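Side-chain contacts in BamaA.19900.a (Balamuthia mandrillaris, PDB 6VZZ), which probably phosphorylates glucose to glucose 6-phosphate, as a glucokinase of the actin-like ATPase clan that binds beta-D-glucopyranose: residues D84-L89 / S133-P138; Q165-L170 / V378-H383; N295-E300 / N342-E347; I319-C324 / A364-I369. One frame throughout, in Å; residues are numbered along the deposited sequence.

Contact 1 of 4, residues D84-L89 / S133-P138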
loop_
_atom_site.group_PDB
_atom_site.type_symbol
_atom_site.label_atom_id
_atom_site.label_comp_id
_atom_site.label_asym_id
_atom_site.label_seq_id
_atom_site.Cartn_x
_atom_site.Cartn_y
_atom_site.Cartn_z
ATOM N N ASP A 84 26.178 22.604 -20.810
ATOM C CA ASP A 84 27.233 23.408 -21.415
ATOM C C ASP A 84 27.488 24.688 -20.626
ATOM O O ASP A 84 28.637 25.132 -20.526
ATOM C CB ASP A 84 26.882 23.729 -22.866
ATOM C CG ASP A 84 27.045 22.538 -23.774
ATOM O OD1 ASP A 84 27.410 21.460 -23.271
ATOM O OD2 ASP A 84 26.818 22.669 -24.992
ATOM N N SER A 85 26.441 25.281 -20.042
ATOM C CA SER A 85 26.607 26.522 -19.287
ATOM C C SER A 85 27.423 26.299 -18.019
ATOM O O SER A 85 28.334 27.077 -17.714
ATOM C CB SER A 85 25.240 27.120 -18.949
ATOM O OG SER A 85 24.682 27.789 -20.069
ATOM N N ILE A 86 27.108 25.242 -17.266
ATOM C CA ILE A 86 27.876 24.925 -16.067
ATOM C C ILE A 86 29.296 24.507 -16.431
ATOM O O ILE A 86 30.257 24.828 -15.720
ATOM C CB ILE A 86 27.147 23.842 -15.253
ATOM C CG1 ILE A 86 25.821 24.396 -14.726
ATOM C CG2 ILE A 86 28.017 23.315 -14.111
ATOM C CD1 ILE A 86 24.823 23.319 -14.373
ATOM N N ARG A 87 29.457 23.802 -17.550
ATOM C CA ARG A 87 30.791 23.405 -17.980
ATOM C C ARG A 87 31.674 24.620 -18.242
ATOM O O ARG A 87 32.851 24.635 -17.863
ATOM C CB ARG A 87 30.692 22.528 -19.224
ATOM C CG ARG A 87 32.019 21.997 -19.686
ATOM C CD ARG A 87 31.842 20.981 -20.776
ATOM N NE ARG A 87 31.580 21.611 -22.062
ATOM C CZ ARG A 87 31.338 20.930 -23.171
ATOM N NH1 ARG A 87 31.321 19.604 -23.130
ATOM N NH2 ARG A 87 31.112 21.570 -24.314
ATOM N N ASP A 88 31.118 25.660 -18.871
ATOM C CA ASP A 88 31.899 26.859 -19.147
ATOM C C ASP A 88 32.270 27.618 -17.884
ATOM O O ASP A 88 33.165 28.464 -17.934
ATOM C CB ASP A 88 31.137 27.789 -20.085
ATOM C CG ASP A 88 31.406 27.497 -21.533
ATOM O OD1 ASP A 88 32.539 27.060 -21.841
ATOM O OD2 ASP A 88 30.492 27.714 -22.363
ATOM N N LEU A 89 31.595 27.357 -16.766
ATOM C CA LEU A 89 31.893 28.042 -15.515
ATOM C C LEU A 89 32.684 27.192 -14.534
ATOM O O LEU A 89 33.408 27.747 -13.708
ATOM C CB LEU A 89 30.600 28.506 -14.834
ATOM C CG LEU A 89 29.793 29.595 -15.540
ATOM C CD1 LEU A 89 28.417 29.732 -14.902
ATOM C CD2 LEU A 89 30.527 30.923 -15.502
ATOM N N SER A 133 26.938 13.798 -20.617
ATOM C CA SER A 133 27.926 13.209 -19.715
ATOM C C SER A 133 28.444 14.191 -18.667
ATOM O O SER A 133 28.736 13.781 -17.539
ATOM C CB SER A 133 29.097 12.669 -20.526
ATOM O OG SER A 133 28.726 11.482 -21.192
ATOM N N PHE A 134 28.591 15.473 -19.015
ATOM C CA PHE A 134 29.183 16.418 -18.075
ATOM C C PHE A 134 28.418 16.448 -16.753
ATOM O O PHE A 134 29.022 16.386 -15.677
ATOM C CB PHE A 134 29.250 17.814 -18.687
ATOM C CG PHE A 134 29.890 18.825 -17.788
ATOM C CD1 PHE A 134 31.260 19.001 -17.791
ATOM C CD2 PHE A 134 29.125 19.583 -16.915
ATOM C CE1 PHE A 134 31.853 19.914 -16.953
ATOM C CE2 PHE A 134 29.716 20.491 -16.075
ATOM C CZ PHE A 134 31.084 20.659 -16.095
ATOM N N LEU A 135 27.092 16.548 -16.805
ATOM C CA LEU A 135 26.318 16.603 -15.573
ATOM C C LEU A 135 25.840 15.240 -15.118
ATOM O O LEU A 135 25.438 15.097 -13.959
ATOM C CB LEU A 135 25.093 17.515 -15.721
ATOM C CG LEU A 135 25.305 19.016 -15.885
ATOM C CD1 LEU A 135 23.969 19.738 -15.842
ATOM C CD2 LEU A 135 26.236 19.556 -14.818
ATOM N N PHE A 136 25.866 14.244 -15.994
ATOM C CA PHE A 136 25.261 12.940 -15.721
ATOM C C PHE A 136 26.275 11.863 -16.066
ATOM O O PHE A 136 26.186 11.229 -17.123
ATOM C CB PHE A 136 23.953 12.779 -16.495
ATOM C CG PHE A 136 22.978 13.889 -16.239
ATOM C CD1 PHE A 136 22.182 13.884 -15.097
ATOM C CD2 PHE A 136 22.882 14.963 -17.114
ATOM C CE1 PHE A 136 21.295 14.923 -14.843
ATOM C CE2 PHE A 136 21.994 16.000 -16.866
ATOM C CZ PHE A 136 21.203 15.982 -15.731
ATOM N N PRO A 137 27.249 11.627 -15.187
ATOM C CA PRO A 137 28.273 10.606 -15.451
ATOM C C PRO A 137 27.631 9.258 -15.716
ATOM O O PRO A 137 26.777 8.808 -14.935
ATOM C CB PRO A 137 29.099 10.587 -14.158
ATOM C CG PRO A 137 28.188 11.170 -13.115
ATOM C CD PRO A 137 27.351 12.179 -13.824
ATOM N N PRO A 138 28.000 8.602 -16.821
ATOM C CA PRO A 138 27.268 7.397 -17.257
ATOM C C PRO A 138 27.157 6.292 -16.216
ATOM O O PRO A 138 26.099 5.654 -16.106
ATOM C CB PRO A 138 28.080 6.950 -18.478
ATOM C CG PRO A 138 28.570 8.225 -19.056
ATOM C CD PRO A 138 28.909 9.095 -17.867
#
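Arg87 lays its aliphatic stem over one face of the Phe134 ring in a CH-pi contact. CB stands over the centre of the ring, 3.6 Å from the centroid and only 10° off the normal. The stem then runs outward across the CE1 side, with Arg87 CG 3.4 Å from Phe134 CE1. CG lies anti to the backbone N (chi1 -176°), which keeps the methylenes against the ring until the chain bends at chi3 and carries the guanidinium off. That group stands nearly upright to the ring, the planes 88° apart; the stem atoms CB to CD meet the face. Charge pairing remains within the helix: Asp84 OD1 lies 3.8 Å from Arg87 NH2, over one guanidinium face, a long salt bridge of charges only, since no N-H points at the oxygen. The rest is apolar. Ile86 CG2 meets the ring edge at Phe134 CE2, 3.8 Å away, while its other branch ends with CD1 4.0 Å from Leu135 CD1, the two side chains at about a right angle. Together they fasten the loop before strand 141-145 to helix 72-90, with Phe134 also on Tyr37 and Leu135 on Val39 of strand 37-43, in the five-stranded sheet.

Contact 2 of 4, residues Q165-L170 / V378-H383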
loop_
_atom_site.group_PDB
_atom_site.type_symbol
_atom_site.label_atom_id
_atom_site.label_comp_id
_atom_site.label_asym_id
_atom_site.label_seq_id
_atom_site.Cartn_x
_atom_site.Cartn_y
_atom_site.Cartn_z
ATOM N N GLN A 165 11.985 22.732 10.964
ATOM C CA GLN A 165 12.223 23.957 10.215
ATOM C C GLN A 165 11.271 24.123 9.037
ATOM O O GLN A 165 11.143 25.235 8.514
ATOM C CB GLN A 165 13.671 23.994 9.718
ATOM C CG GLN A 165 14.707 24.143 10.829
ATOM C CD GLN A 165 16.135 24.056 10.316
ATOM O OE1 GLN A 165 16.370 23.931 9.110
ATOM N NE2 GLN A 165 17.100 24.119 11.231
ATOM N N CYS A 166 10.593 23.057 8.607
ATOM C CA CYS A 166 9.660 23.207 7.499
ATOM C C CYS A 166 8.402 22.349 7.620
ATOM O O CYS A 166 7.594 22.346 6.687
ATOM C CB CYS A 166 10.361 22.909 6.175
ATOM S SG CYS A 166 11.173 21.311 6.137
ATOM N N PHE A 167 8.197 21.632 8.723
ATOM C CA PHE A 167 6.961 20.895 8.953
ATOM C C PHE A 167 6.340 21.327 10.271
ATOM O O PHE A 167 7.044 21.729 11.198
ATOM C CB PHE A 167 7.190 19.383 8.957
ATOM C CG PHE A 167 7.294 18.794 7.589
ATOM C CD1 PHE A 167 6.159 18.395 6.907
ATOM C CD2 PHE A 167 8.522 18.662 6.972
ATOM C CE1 PHE A 167 6.244 17.868 5.641
ATOM C CE2 PHE A 167 8.614 18.133 5.707
ATOM C CZ PHE A 167 7.470 17.736 5.041
ATOM N N LYS A 168 5.011 21.247 10.341
ATOM C CA LYS A 168 4.247 21.591 11.537
ATOM C C LYS A 168 3.169 20.537 11.750
ATOM O O LYS A 168 2.583 20.042 10.776
ATOM C CB LYS A 168 3.594 22.977 11.440
ATOM C CG LYS A 168 4.499 24.147 11.799
ATOM C CD LYS A 168 4.711 24.229 13.305
ATOM C CE LYS A 168 5.805 25.225 13.669
ATOM N NZ LYS A 168 7.088 24.889 12.967
ATOM N N PRO A 169 2.898 20.162 12.998
ATOM C CA PRO A 169 1.801 19.223 13.257
ATOM C C PRO A 169 0.453 19.888 13.043
ATOM O O PRO A 169 0.243 21.046 13.415
ATOM C CB PRO A 169 1.991 18.839 14.726
ATOM C CG PRO A 169 3.334 19.389 15.125
ATOM C CD PRO A 169 3.613 20.537 14.228
ATOM N N LEU A 170 -0.458 19.149 12.417
ATOM C CA LEU A 170 -1.852 19.562 12.351
ATOM C C LEU A 170 -2.724 18.823 13.355
ATOM O O LEU A 170 -3.696 19.402 13.853
ATOM C CB LEU A 170 -2.409 19.354 10.938
ATOM C CG LEU A 170 -1.884 20.267 9.826
ATOM C CD1 LEU A 170 -2.643 20.027 8.532
ATOM C CD2 LEU A 170 -1.954 21.729 10.221
ATOM N N VAL A 378 10.616 24.474 0.442
ATOM C CA VAL A 378 11.920 23.832 0.380
ATOM C C VAL A 378 11.748 22.655 -0.566
ATOM O O VAL A 378 10.741 21.937 -0.507
ATOM C CB VAL A 378 12.431 23.411 1.774
ATOM C CG1 VAL A 378 11.437 22.518 2.486
ATOM C CG2 VAL A 378 13.769 22.714 1.654
ATOM N N ASN A 379 12.676 22.478 -1.497
ATOM C CA ASN A 379 12.473 21.438 -2.498
ATOM C C ASN A 379 13.050 20.153 -1.923
ATOM O O ASN A 379 14.239 19.865 -2.033
ATOM C CB ASN A 379 13.077 21.822 -3.841
ATOM C CG ASN A 379 12.433 21.061 -4.989
ATOM O OD1 ASN A 379 11.971 19.937 -4.808
ATOM N ND2 ASN A 379 12.376 21.673 -6.162
ATOM N N LEU A 380 12.191 19.391 -1.255
ATOM C CA LEU A 380 12.629 18.157 -0.622
ATOM C C LEU A 380 13.079 17.139 -1.656
ATOM O O LEU A 380 13.953 16.315 -1.367
ATOM C CB LEU A 380 11.500 17.592 0.247
ATOM C CG LEU A 380 11.229 18.328 1.567
ATOM C CD1 LEU A 380 9.925 17.852 2.193
ATOM C CD2 LEU A 380 12.371 18.127 2.546
ATOM N N ASN A 381 12.498 17.182 -2.859
ATOM C CA ASN A 381 12.922 16.292 -3.933
ATOM C C ASN A 381 14.389 16.501 -4.273
ATOM O O ASN A 381 15.132 15.530 -4.470
ATOM C CB ASN A 381 12.064 16.524 -5.176
ATOM C CG ASN A 381 10.602 16.235 -4.933
ATOM O OD1 ASN A 381 10.200 15.919 -3.809
ATOM N ND2 ASN A 381 9.792 16.352 -5.979
ATOM N N LEU A 382 14.816 17.763 -4.366
ATOM C CA LEU A 382 16.201 18.050 -4.713
ATOM C C LEU A 382 17.143 17.592 -3.613
ATOM O O LEU A 382 18.209 17.036 -3.903
ATOM C CB LEU A 382 16.387 19.541 -4.988
ATOM C CG LEU A 382 15.742 20.090 -6.259
ATOM C CD1 LEU A 382 15.935 21.580 -6.302
ATOM C CD2 LEU A 382 16.342 19.438 -7.492
ATOM N N HIS A 383 16.767 17.812 -2.346
ATOM C CA HIS A 383 17.568 17.296 -1.242
ATOM C C HIS A 383 17.705 15.783 -1.341
ATOM O O HIS A 383 18.807 15.239 -1.202
ATOM C CB HIS A 383 16.955 17.688 0.106
ATOM C CG HIS A 383 17.254 19.092 0.528
ATOM N ND1 HIS A 383 16.350 20.123 0.382
ATOM C CD2 HIS A 383 18.351 19.636 1.104
ATOM C CE1 HIS A 383 16.877 21.241 0.848
ATOM N NE2 HIS A 383 18.092 20.973 1.289
#
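Two apolar pairs join the start regions of strand 167-171 and helix 380-389. In the first, Cys166 turns its side chain toward Val378, and the methyl CG1 sits 3.9 Å from SG and equally near CB. Val378 CG1 lies between its own backbone N and carbonyl carbon (chi1 55°), the branch that faces the cysteine. In the second, Phe167 and Leu380 approach from opposite directions. A single methyl meets the rim of the ring: Leu380 CD1 is 3.8 Å from Phe167 CE2, near the ring plane, and about as close to CZ, so the phenyl faces take no part in this pair.

The polar bonding belongs to the helix start beside them. Asn379 holds the N-cap position, and its carbonyl O accepts from both the backbone N and the imidazole of His383. The ring bond, His383 ND1 to Asn379 O, is 3.2 Å with a moderately bent N-H angle of 144°, and the donor stands above the carbonyl plane. The Asn379 ND2 amide bonds weakly to Asp42. Across the contact, adhesion is thus sulfur, methyl and ring-edge packing, while the hydrogen bonds to Asn379 O hold together the first turn of the helix that carries Leu380.

Contact 3 of 4, residues N295-E300 / N342-E347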
loop_
_atom_site.group_PDB
_atom_site.type_symbol
_atom_site.label_atom_id
_atom_site.label_comp_id
_atom_site.label_asym_id
_atom_site.label_seq_id
_atom_site.Cartn_x
_atom_site.Cartn_y
_atom_site.Cartn_z
ATOM N N ASN A 295 -8.540 31.823 -4.240
ATOM C CA ASN A 295 -9.918 32.284 -4.083
ATOM C C ASN A 295 -10.672 31.509 -3.017
ATOM O O ASN A 295 -11.576 32.058 -2.377
ATOM C CB ASN A 295 -10.670 32.162 -5.408
ATOM C CG ASN A 295 -10.489 33.369 -6.299
ATOM O OD1 ASN A 295 -9.755 34.303 -5.971
ATOM N ND2 ASN A 295 -11.165 33.358 -7.441
ATOM N N ALA A 296 -10.323 30.234 -2.817
ATOM C CA ALA A 296 -11.073 29.378 -1.905
ATOM C C ALA A 296 -10.900 29.769 -0.442
ATOM O O ALA A 296 -11.755 29.414 0.380
ATOM C CB ALA A 296 -10.664 27.919 -2.105
ATOM N N THR A 297 -9.825 30.491 -0.097
ATOM C CA THR A 297 -9.609 30.932 1.280
ATOM C C THR A 297 -10.520 32.075 1.679
ATOM O O THR A 297 -10.391 32.579 2.799
ATOM C CB THR A 297 -8.152 31.350 1.507
ATOM O OG1 THR A 297 -7.827 32.468 0.671
ATOM C CG2 THR A 297 -7.201 30.192 1.209
ATOM N N ASN A 298 -11.417 32.505 0.797
ATOM C CA ASN A 298 -12.457 33.475 1.114
ATOM C C ASN A 298 -13.782 32.760 0.877
ATOM O O ASN A 298 -14.303 32.748 -0.240
ATOM C CB ASN A 298 -12.331 34.730 0.272
ATOM C CG ASN A 298 -13.210 35.852 0.777
ATOM O OD1 ASN A 298 -14.287 35.616 1.330
ATOM N ND2 ASN A 298 -12.751 37.084 0.598
ATOM N N SER A 299 -14.325 32.171 1.944
ATOM C CA SER A 299 -15.497 31.311 1.814
ATOM C C SER A 299 -16.722 32.083 1.318
ATOM O O SER A 299 -17.472 31.589 0.468
ATOM C CB SER A 299 -15.777 30.639 3.159
ATOM O OG SER A 299 -16.904 29.787 3.088
ATOM N N GLU A 300 -16.937 33.302 1.823
ATOM C CA GLU A 300 -18.170 34.021 1.517
ATOM C C GLU A 300 -18.119 34.780 0.194
ATOM O O GLU A 300 -19.177 35.077 -0.370
ATOM C CB GLU A 300 -18.511 34.989 2.654
ATOM N N ASN A 342 -1.568 26.109 0.656
ATOM C CA ASN A 342 -2.900 25.582 0.923
ATOM C C ASN A 342 -3.136 25.229 2.384
ATOM O O ASN A 342 -4.220 24.740 2.712
ATOM C CB ASN A 342 -3.172 24.347 0.055
ATOM C CG ASN A 342 -3.348 24.693 -1.405
ATOM O OD1 ASN A 342 -3.533 25.854 -1.759
ATOM N ND2 ASN A 342 -3.306 23.684 -2.265
ATOM N N ASN A 343 -2.163 25.455 3.270
ATOM C CA ASN A 343 -2.370 25.116 4.676
ATOM C C ASN A 343 -3.400 26.023 5.332
ATOM O O ASN A 343 -4.099 25.589 6.251
ATOM C CB ASN A 343 -1.057 25.194 5.450
ATOM C CG ASN A 343 -0.087 24.115 5.055
ATOM O OD1 ASN A 343 -0.475 22.972 4.794
ATOM N ND2 ASN A 343 1.191 24.469 5.000
ATOM N N LEU A 344 -3.498 27.281 4.892
ATOM C CA LEU A 344 -4.511 28.169 5.448
ATOM C C LEU A 344 -5.903 27.640 5.147
ATOM O O LEU A 344 -6.750 27.552 6.044
ATOM C CB LEU A 344 -4.342 29.583 4.906
ATOM C CG LEU A 344 -5.500 30.538 5.213
ATOM C CD1 LEU A 344 -5.590 30.876 6.698
ATOM C CD2 LEU A 344 -5.407 31.805 4.368
ATOM N N PHE A 345 -6.153 27.262 3.888
ATOM C CA PHE A 345 -7.442 26.662 3.557
ATOM C C PHE A 345 -7.707 25.447 4.429
ATOM O O PHE A 345 -8.830 25.245 4.908
ATOM C CB PHE A 345 -7.506 26.260 2.085
ATOM C CG PHE A 345 -8.783 25.565 1.720
ATOM C CD1 PHE A 345 -9.896 26.297 1.327
ATOM C CD2 PHE A 345 -8.893 24.185 1.810
ATOM C CE1 PHE A 345 -11.092 25.665 1.016
ATOM C CE2 PHE A 345 -10.092 23.546 1.503
ATOM C CZ PHE A 345 -11.190 24.288 1.107
ATOM N N LEU A 346 -6.673 24.640 4.654
ATOM C CA LEU A 346 -6.810 23.425 5.443
ATOM C C LEU A 346 -7.259 23.735 6.873
ATOM O O LEU A 346 -8.147 23.064 7.415
ATOM C CB LEU A 346 -5.473 22.695 5.415
ATOM C CG LEU A 346 -5.336 21.188 5.503
ATOM C CD1 LEU A 346 -3.913 20.807 5.110
ATOM C CD2 LEU A 346 -5.636 20.737 6.924
ATOM N N GLU A 347 -6.683 24.769 7.487
ATOM C CA GLU A 347 -7.078 25.133 8.845
ATOM C C GLU A 347 -8.444 25.809 8.892
ATOM O O GLU A 347 -9.163 25.670 9.892
ATOM C CB GLU A 347 -6.023 26.039 9.480
ATOM C CG GLU A 347 -4.763 25.298 9.904
ATOM C CD GLU A 347 -4.989 24.383 11.101
ATOM O OE1 GLU A 347 -6.085 24.422 11.696
ATOM O OE2 GLU A 347 -4.063 23.624 11.451
#
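This is a partly buried, mainly apolar contact between the turn that follows helix 289-295 and the first winding of helix 343-348, in which Ala296 and Thr297 rest against Phe345 and Leu344. The turn is type I, Asn295 to Asn298, closed by Asn298 N to Asn295 O at 3.2 Å. Phe345 directs an edge at it: Ala296 O lies in the ring plane, 3.8 Å from Phe345 CD1, and Ala296 CB is 3.9 Å from the same carbon. With CG anti to its backbone N (chi1 177°), the phenyl reaches from the helix to the backbone of the turn. Thr297 contributes its methyl, CG2, 4.0 Å from Leu344 CD2 and as near to Phe345 CB; the threonine and leucine side chains cross at about a right angle. Gln348 NE2, farther along helix 343-348, bonds to Thr297 O, a polar tie between turn and helix. Met309 of helix 303-327 touches both Ala296 and Phe345. The chemistry divides the threonine in two: the methyl packs on the neighbouring helix, while OG1 bonds back to Lys294 O at the end of helix 289-295. Ala296 O, set against the faintly positive rim of the ring, is probably mildly favourable.

Contact 4 of 4, residues I319-C324 / A364-I369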
loop_
_atom_site.group_PDB
_atom_site.type_symbol
_atom_site.label_atom_id
_atom_site.label_comp_id
_atom_site.label_asym_id
_atom_site.label_seq_id
_atom_site.Cartn_x
_atom_site.Cartn_y
_atom_site.Cartn_z
ATOM N N ILE A 319 -8.129 9.209 0.401
ATOM C CA ILE A 319 -7.060 8.283 0.045
ATOM C C ILE A 319 -6.067 8.167 1.197
ATOM O O ILE A 319 -5.544 7.083 1.482
ATOM C CB ILE A 319 -6.385 8.711 -1.280
ATOM C CG1 ILE A 319 -5.271 7.740 -1.697
ATOM C CG2 ILE A 319 -5.791 10.101 -1.176
ATOM C CD1 ILE A 319 -5.684 6.286 -1.735
ATOM N N ALA A 320 -5.817 9.270 1.904
ATOM C CA ALA A 320 -4.899 9.208 3.033
ATOM C C ALA A 320 -5.458 8.332 4.146
ATOM O O ALA A 320 -4.720 7.542 4.750
ATOM C CB ALA A 320 -4.596 10.618 3.541
ATOM N N LYS A 321 -6.762 8.451 4.422
ATOM C CA LYS A 321 -7.408 7.605 5.422
ATOM C C LYS A 321 -7.195 6.129 5.109
ATOM O O LYS A 321 -6.707 5.364 5.949
ATOM C CB LYS A 321 -8.898 7.931 5.483
ATOM C CG LYS A 321 -9.732 6.935 6.260
ATOM C CD LYS A 321 -11.100 6.747 5.635
ATOM C CE LYS A 321 -11.614 8.042 5.025
ATOM N NZ LYS A 321 -13.041 7.954 4.573
ATOM N N ASN A 322 -7.523 5.716 3.884
ATOM C CA ASN A 322 -7.452 4.299 3.545
ATOM C C ASN A 322 -6.017 3.780 3.477
ATOM O O ASN A 322 -5.769 2.612 3.811
ATOM C CB ASN A 322 -8.206 4.059 2.247
ATOM C CG ASN A 322 -9.706 4.076 2.474
ATOM O OD1 ASN A 322 -10.274 3.108 2.990
ATOM N ND2 ASN A 322 -10.352 5.194 2.149
ATOM N N LEU A 323 -5.059 4.616 3.067
ATOM C CA LEU A 323 -3.674 4.163 3.064
ATOM C C LEU A 323 -3.134 4.035 4.486
ATOM O O LEU A 323 -2.325 3.144 4.767
ATOM C CB LEU A 323 -2.809 5.111 2.241
ATOM C CG LEU A 323 -3.067 5.147 0.733
ATOM C CD1 LEU A 323 -2.189 6.200 0.108
ATOM C CD2 LEU A 323 -2.804 3.796 0.094
ATOM N N CYS A 324 -3.563 4.916 5.397
ATOM C CA CYS A 324 -3.163 4.773 6.794
ATOM C C CYS A 324 -3.610 3.427 7.352
ATOM O O CYS A 324 -2.866 2.765 8.085
ATOM C CB CYS A 324 -3.742 5.916 7.636
ATOM S SG CYS A 324 -2.894 7.516 7.461
ATOM N N ALA A 364 -11.346 3.866 15.023
ATOM C CA ALA A 364 -10.538 3.687 16.221
ATOM C C ALA A 364 -9.076 3.395 15.885
ATOM O O ALA A 364 -8.181 3.769 16.653
ATOM C CB ALA A 364 -11.126 2.568 17.081
ATOM N N TRP A 365 -8.813 2.755 14.736
ATOM C CA TRP A 365 -7.440 2.402 14.377
ATOM C C TRP A 365 -6.612 3.618 13.991
ATOM O O TRP A 365 -5.388 3.596 14.133
ATOM C CB TRP A 365 -7.412 1.405 13.214
ATOM C CG TRP A 365 -7.959 0.054 13.513
ATOM C CD1 TRP A 365 -8.636 -0.328 14.629
ATOM C CD2 TRP A 365 -7.874 -1.107 12.679
ATOM N NE1 TRP A 365 -8.989 -1.650 14.543
ATOM C CE2 TRP A 365 -8.533 -2.156 13.357
ATOM C CE3 TRP A 365 -7.302 -1.363 11.428
ATOM C CZ2 TRP A 365 -8.636 -3.448 12.829
ATOM C CZ3 TRP A 365 -7.407 -2.646 10.898
ATOM C CH2 TRP A 365 -8.069 -3.674 11.602
ATOM N N ILE A 366 -7.234 4.674 13.475
ATOM C CA ILE A 366 -6.482 5.829 13.005
ATOM C C ILE A 366 -6.640 7.034 13.925
ATOM O O ILE A 366 -6.174 8.124 13.587
ATOM C CB ILE A 366 -6.853 6.189 11.560
ATOM C CG1 ILE A 366 -8.374 6.318 11.409
ATOM C CG2 ILE A 366 -6.285 5.145 10.605
ATOM C CD1 ILE A 366 -8.829 6.728 10.013
ATOM N N GLU A 367 -7.257 6.859 15.097
ATOM C CA GLU A 367 -7.443 7.983 16.014
ATOM C C GLU A 367 -6.113 8.613 16.431
ATOM O O GLU A 367 -6.048 9.828 16.652
ATOM C CB GLU A 367 -8.237 7.531 17.243
ATOM N N ASP A 368 -5.039 7.827 16.509
ATOM C CA ASP A 368 -3.761 8.303 17.032
ATOM C C ASP A 368 -2.703 8.480 15.939
ATOM O O ASP A 368 -1.499 8.402 16.203
ATOM C CB ASP A 368 -3.264 7.362 18.130
ATOM C CG ASP A 368 -4.111 7.459 19.405
ATOM O OD1 ASP A 368 -4.351 8.600 19.877
ATOM O OD2 ASP A 368 -4.546 6.399 19.927
ATOM N N ILE A 369 -3.136 8.738 14.715
ATOM C CA ILE A 369 -2.231 8.955 13.597
ATOM C C ILE A 369 -1.828 10.423 13.578
ATOM O O ILE A 369 -2.689 11.308 13.642
ATOM C CB ILE A 369 -2.899 8.540 12.278
ATOM C CG1 ILE A 369 -3.137 7.027 12.287
ATOM C CG2 ILE A 369 -2.080 8.990 11.063
ATOM C CD1 ILE A 369 -2.699 6.335 11.022
#
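Lys321 NZ is gripped by Glu356 OE1 of helix 350-357 in a salt bridge and by Asp359 O, just past that helix, in a hydrogen bond, while the stem of the same side chain packs on Ile366. The touching atoms are Lys321 CG and Ile366 CD1, 3.9 Å apart, the two side chains set at a slant. CG of the lysine is anti to the backbone N (chi1 168°); bends at chi2 and chi3 then lead the ammonium away from the isoleucine toward the Glu356 carboxylate and the Asp359 carbonyl. Two partners thus satisfy the ammonium of this buried residue.

One helical turn on, Cys324 faces both isoleucines. Its CB is 3.6 Å from Ile369 CD1 and 4.0 Å from Ile366 CG2, so both methyls meet at one carbon. The sulfur leans to the Ile369 side, with SG 3.8 Å from CD1 of that residue and 4.0 Å from its CG2. The two isoleucines are brought to the same side by a type I beta turn, whose closing bond, Ile369 N to Ile366 O, measures 3.3 Å.

The dimer interface lies close by: Asn322 OD1 accepts from Ala223 N of the second subunit, and Trp365 makes a cation-pi contact with Arg104 and an edge-to-face stack with the glucose-pocket residue His221, both of that subunit. Within the chain, helix 303-327 is thus joined to the turn that leads into strand 370-374, with Phe357 of helix 350-357 touching Lys321, Cys324 and Ile366, and Met332 of strand 331-335 touching Cys324.

In the fold
From the N terminus, contact 1 closes a loop of 43 residues within the part of the fold built on the five-stranded sheet, tying helix 72-90 to the run into strand 141-145. Contact 2 opens afterwards and spans 207 residues, bringing strand 167-171, at the edge of the six-stranded sheet, to the C-terminal helix 380-389. Contacts 3 and 4 are nested inside that long loop and cross each other: contact 3 ties the turn after helix 289-295 to helix 343-348, contact 4 helix 303-327 to the turn before strand 370-374. Contact 3 touches contact 2 through Leu170 and Leu346. Contact 1 stands apart, its centre about 43 Å and 46 Å from those of contacts 3 and 4.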